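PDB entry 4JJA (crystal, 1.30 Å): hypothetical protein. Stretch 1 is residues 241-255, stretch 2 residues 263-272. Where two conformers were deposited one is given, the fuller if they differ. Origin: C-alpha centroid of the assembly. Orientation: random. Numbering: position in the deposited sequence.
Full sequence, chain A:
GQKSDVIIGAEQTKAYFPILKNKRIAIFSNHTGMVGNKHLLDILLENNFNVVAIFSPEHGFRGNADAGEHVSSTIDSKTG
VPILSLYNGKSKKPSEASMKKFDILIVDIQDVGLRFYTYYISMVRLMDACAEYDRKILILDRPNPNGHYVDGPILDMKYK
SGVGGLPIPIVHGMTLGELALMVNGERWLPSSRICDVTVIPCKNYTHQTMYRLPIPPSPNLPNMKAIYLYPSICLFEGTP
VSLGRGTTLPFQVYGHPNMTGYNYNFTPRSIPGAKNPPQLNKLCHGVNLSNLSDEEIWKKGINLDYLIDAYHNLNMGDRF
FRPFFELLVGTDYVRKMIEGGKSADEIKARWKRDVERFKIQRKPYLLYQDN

Stretch 1, residues 241-255: VSLGRGTTLPFQVYG
Stretch 2 (263-272) NYNFTPRSIP

The contact between residues 241-255 and 263-272 is a mainly apolar packing of one phenylalanine ring into a folded loop, fastened by a single direct backbone hydrogen bond and a bridging water, with 487 Å² buried in all.

Stretch 1 doubles back on itself. Ser242 and Gly255 pair through Ser242 N to Gly255 O (2.9 Å) and Gly255 N to Ser242 O (3.0 Å), and Phe251 N donates to Leu243 O (2.8 Å). Type II turns run from Gly244 to Thr247 and from Leu249 to Gln252; the first closes with a weak bond from Thr247 N to Gly244 O (3.0 Å), the second with Gln252 N to Leu249 O (3.0 Å). Side chains brace the first turn: Gly244 N donates to Ser242 OG (3.0 Å; chi1 t), Thr247 OG1 to Gly244 O (2.7 Å; chi1 p), and Leu249 N to Thr247 OG1 (3.0 Å). Residues 253-255 then extend as a strand.

Phe266, in the extended segment 265-266 (phi/psi -154/160), points toward this fold with chi1 p and chi2 -88°. It is the residue most covered by the opposing stretch. Val253 (chi1 m) lies over one face of its ring, CG2 standing 4.0 Å from the Phe266 ring centroid and 19° off the normal, a CH-pi contact. The edge meets polar and backbone atoms: Ser242 OG lies 3.3 Å from Phe266 CE2, and Gly255 N 3.6 Å from Phe266 CZ. Gly255 is fully extended (-178/175), and a CB there would fall 2.8 Å from Phe266 CE1, a clash. Thr247 CG2 approaches Phe266 CD2 obliquely at 3.6 Å.

Tyr264 (chi1 t, chi2 71°) also points toward stretch 1, whereas Asn265 between the two aromatics points away, the alternation expected of extended backbone. Val253 CG1 packs 3.7 Å from Tyr264 CE2, so the two valine methyls serve different rings. Leu249 CD1 lies 3.8 Å from Tyr264 OH.

The backbones come closest at Gly246 and Pro268, whose CA atoms are 4.2 Å apart. Here Arg269 N donates to Gly246 O (2.9 Å, 160°), and a water donates to both Gly246 O (3.1 Å) and Thr267 O (2.8 Å). Gly246 adopts 91/8, which by itself calls for glycine; a CB would also clash with Arg269 O at 2.8 Å. Ile271 (chi1 p, chi2 t) points toward stretch 1 and sets its CD1 3.6 Å from Gly246 CA. Alongside, Arg245 O lies 3.4 Å from Pro268 CB.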

# COMPACT_ATOMS: atom_id res chain seq x y z
N VAL A 241 -10.92 -5.13 17.57
CA VAL A 241 -12.15 -4.93 16.81
C VAL A 241 -12.00 -5.59 15.44
O VAL A 241 -10.98 -5.45 14.78
CB VAL A 241 -12.45 -3.42 16.66
CG1 VAL A 241 -13.62 -3.17 15.82
CG2 VAL A 241 -12.60 -2.78 18.03
N SER A 242 -13.03 -6.31 14.99
CA SER A 242 -13.05 -6.85 13.64
C SER A 242 -13.36 -5.71 12.65
O SER A 242 -14.26 -4.89 12.90
CB SER A 242 -14.15 -7.93 13.48
OG SER A 242 -14.27 -8.32 12.10
N LEU A 243 -12.69 -5.76 11.50
CA LEU A 243 -12.96 -4.85 10.41
C LEU A 243 -13.57 -5.58 9.22
O LEU A 243 -13.57 -5.08 8.07
CB LEU A 243 -11.72 -4.04 10.04
CG LEU A 243 -10.43 -4.79 9.77
CD1 LEU A 243 -10.42 -5.55 8.45
CD2 LEU A 243 -9.25 -3.81 9.79
N GLY A 244 -14.11 -6.78 9.48
CA GLY A 244 -14.87 -7.49 8.45
C GLY A 244 -14.13 -8.53 7.66
O GLY A 244 -14.71 -9.08 6.71
N ARG A 245 -12.88 -8.83 8.00
CA ARG A 245 -12.28 -10.04 7.38
C ARG A 245 -13.16 -11.23 7.76
O ARG A 245 -13.54 -11.38 8.90
CB ARG A 245 -10.87 -10.27 7.81
CG ARG A 245 -9.87 -9.23 7.32
CD ARG A 245 -8.49 -9.63 7.91
NE ARG A 245 -7.49 -8.56 7.80
CZ ARG A 245 -6.72 -8.36 6.76
NH1 ARG A 245 -6.71 -9.23 5.76
NH2 ARG A 245 -5.85 -7.35 6.76
N GLY A 246 -13.45 -12.08 6.78
CA GLY A 246 -14.36 -13.20 6.98
C GLY A 246 -15.82 -12.89 6.64
O GLY A 246 -16.67 -13.74 6.87
N THR A 247 -16.07 -11.70 6.06
CA THR A 247 -17.39 -11.29 5.70
C THR A 247 -17.38 -10.85 4.22
O THR A 247 -16.33 -10.73 3.60
CB THR A 247 -17.95 -10.12 6.57
OG1 THR A 247 -17.36 -8.88 6.16
CG2 THR A 247 -17.78 -10.41 8.07
N THR A 248 -18.57 -10.48 3.71
CA THR A 248 -18.67 -9.87 2.40
C THR A 248 -18.22 -8.42 2.33
O THR A 248 -18.19 -7.85 1.25
CB THR A 248 -20.07 -9.98 1.85
OG1 THR A 248 -20.97 -9.20 2.65
CG2 THR A 248 -20.56 -11.45 1.72
N LEU A 249 -17.89 -7.80 3.46
CA LEU A 249 -17.63 -6.38 3.54
C LEU A 249 -16.31 -6.04 4.27
O LEU A 249 -16.27 -5.19 5.15
CB LEU A 249 -18.83 -5.67 4.20
CG LEU A 249 -20.14 -5.70 3.47
CD1 LEU A 249 -21.25 -5.09 4.35
CD2 LEU A 249 -20.06 -5.02 2.12
N PRO A 250 -15.21 -6.70 3.88
CA PRO A 250 -13.95 -6.39 4.57
C PRO A 250 -13.55 -4.95 4.37
O PRO A 250 -13.68 -4.38 3.30
CB PRO A 250 -12.95 -7.34 3.94
CG PRO A 250 -13.49 -7.59 2.59
CD PRO A 250 -15.02 -7.62 2.76
N PHE A 251 -13.06 -4.35 5.45
CA PHE A 251 -12.65 -2.95 5.50
C PHE A 251 -13.79 -1.97 5.32
O PHE A 251 -13.55 -0.77 5.20
CB PHE A 251 -11.46 -2.61 4.60
CG PHE A 251 -10.17 -3.22 5.08
CD1 PHE A 251 -9.43 -2.63 6.07
CD2 PHE A 251 -9.74 -4.41 4.57
CE1 PHE A 251 -8.29 -3.22 6.52
CE2 PHE A 251 -8.60 -4.97 5.02
CZ PHE A 251 -7.88 -4.42 6.01
N GLN A 252 -15.04 -2.45 5.42
CA GLN A 252 -16.20 -1.61 5.20
C GLN A 252 -17.19 -1.65 6.35
O GLN A 252 -18.28 -1.11 6.26
CB GLN A 252 -16.90 -2.00 3.89
CG GLN A 252 -16.05 -1.82 2.64
CD GLN A 252 -16.49 -2.72 1.53
OE1 GLN A 252 -17.41 -2.35 0.79
NE2 GLN A 252 -15.94 -3.92 1.44
N VAL A 253 -16.80 -2.34 7.43
CA VAL A 253 -17.57 -2.49 8.66
C VAL A 253 -16.60 -2.48 9.84
O VAL A 253 -15.39 -2.70 9.65
CB VAL A 253 -18.41 -3.80 8.65
CG1 VAL A 253 -19.32 -3.93 7.44
CG2 VAL A 253 -17.47 -5.01 8.78
N TYR A 254 -17.14 -2.28 11.04
CA TYR A 254 -16.35 -2.58 12.23
C TYR A 254 -17.27 -3.08 13.32
O TYR A 254 -18.42 -2.68 13.41
CB TYR A 254 -15.48 -1.41 12.70
CG TYR A 254 -16.21 -0.21 13.20
CD1 TYR A 254 -16.63 0.79 12.31
CD2 TYR A 254 -16.47 -0.02 14.55
CE1 TYR A 254 -17.24 1.95 12.78
CE2 TYR A 254 -17.09 1.11 15.00
CZ TYR A 254 -17.48 2.10 14.14
OH TYR A 254 -18.10 3.25 14.59
N GLY A 255 -16.78 -3.99 14.15
CA GLY A 255 -17.61 -4.48 15.23
C GLY A 255 -16.87 -5.48 16.09
O GLY A 255 -15.76 -5.88 15.80
N ASN A 263 -27.01 -1.33 15.72
CA ASN A 263 -28.04 -1.62 14.68
C ASN A 263 -27.52 -2.42 13.45
O ASN A 263 -28.13 -2.39 12.37
CB ASN A 263 -28.60 -0.30 14.11
CG ASN A 263 -29.60 0.37 15.04
OD1 ASN A 263 -30.23 -0.26 15.89
ND2 ASN A 263 -29.75 1.66 14.88
N TYR A 264 -26.35 -3.00 13.59
CA TYR A 264 -25.75 -3.89 12.61
C TYR A 264 -24.94 -4.95 13.33
O TYR A 264 -24.33 -4.68 14.34
CB TYR A 264 -24.88 -3.08 11.65
CG TYR A 264 -24.13 -3.90 10.64
CD1 TYR A 264 -24.81 -4.54 9.59
CD2 TYR A 264 -22.77 -4.02 10.70
CE1 TYR A 264 -24.12 -5.32 8.66
CE2 TYR A 264 -22.07 -4.76 9.78
CZ TYR A 264 -22.74 -5.42 8.79
OH TYR A 264 -22.06 -6.21 7.91
N ASN A 265 -24.91 -6.14 12.75
CA ASN A 265 -24.07 -7.20 13.23
C ASN A 265 -23.61 -8.07 12.08
O ASN A 265 -24.19 -8.03 10.99
CB ASN A 265 -24.73 -7.99 14.34
CG ASN A 265 -26.01 -8.62 13.95
OD1 ASN A 265 -26.06 -9.52 13.10
ND2 ASN A 265 -27.06 -8.19 14.62
N PHE A 266 -22.54 -8.79 12.31
CA PHE A 266 -21.93 -9.69 11.35
C PHE A 266 -21.17 -10.75 12.06
O PHE A 266 -20.77 -10.58 13.19
CB PHE A 266 -21.02 -8.92 10.38
CG PHE A 266 -19.88 -8.21 11.03
CD1 PHE A 266 -20.03 -6.91 11.50
CD2 PHE A 266 -18.63 -8.81 11.17
CE1 PHE A 266 -18.95 -6.26 12.10
CE2 PHE A 266 -17.57 -8.10 11.76
CZ PHE A 266 -17.73 -6.84 12.23
N THR A 267 -20.90 -11.86 11.39
CA THR A 267 -20.12 -12.93 11.95
C THR A 267 -19.03 -13.33 10.99
O THR A 267 -19.28 -13.92 9.94
CB THR A 267 -21.01 -14.18 12.26
OG1 THR A 267 -22.10 -13.78 13.11
CG2 THR A 267 -20.18 -15.30 12.87
N PRO A 268 -17.77 -13.01 11.33
CA PRO A 268 -16.68 -13.49 10.51
C PRO A 268 -16.68 -15.02 10.36
O PRO A 268 -16.87 -15.76 11.34
CB PRO A 268 -15.43 -12.97 11.26
CG PRO A 268 -15.96 -11.80 12.03
CD PRO A 268 -17.30 -12.26 12.49
N ARG A 269 -16.44 -15.52 9.14
CA ARG A 269 -16.37 -16.94 8.84
C ARG A 269 -15.02 -17.29 8.27
O ARG A 269 -14.29 -16.43 7.76
CB ARG A 269 -17.47 -17.31 7.85
CG ARG A 269 -18.83 -17.03 8.37
CD ARG A 269 -19.17 -17.77 9.67
NE ARG A 269 -20.56 -17.59 10.02
CZ ARG A 269 -21.11 -18.04 11.13
NH1 ARG A 269 -20.39 -18.72 12.00
NH2 ARG A 269 -22.39 -17.82 11.39
N SER A 270 -14.69 -18.58 8.34
CA SER A 270 -13.40 -19.05 7.88
C SER A 270 -13.47 -19.32 6.39
O SER A 270 -14.08 -20.28 5.98
CB SER A 270 -13.05 -20.36 8.62
OG SER A 270 -11.80 -20.82 8.19
N ILE A 271 -12.92 -18.42 5.60
CA ILE A 271 -13.06 -18.42 4.14
C ILE A 271 -11.69 -18.26 3.54
O ILE A 271 -10.76 -17.80 4.19
CB ILE A 271 -14.03 -17.32 3.67
CG1 ILE A 271 -13.60 -15.90 4.10
CG2 ILE A 271 -15.48 -17.61 4.15
CD1 ILE A 271 -14.57 -14.77 3.75
N PRO A 272 -11.51 -18.63 2.27
CA PRO A 272 -10.16 -18.56 1.69
C PRO A 272 -9.63 -17.12 1.69
O PRO A 272 -10.32 -16.21 1.27
CB PRO A 272 -10.36 -19.06 0.26
CG PRO A 272 -11.54 -19.97 0.41
CD PRO A 272 -12.48 -19.24 1.36
O HOH W 1 -19.71 -13.48 7.16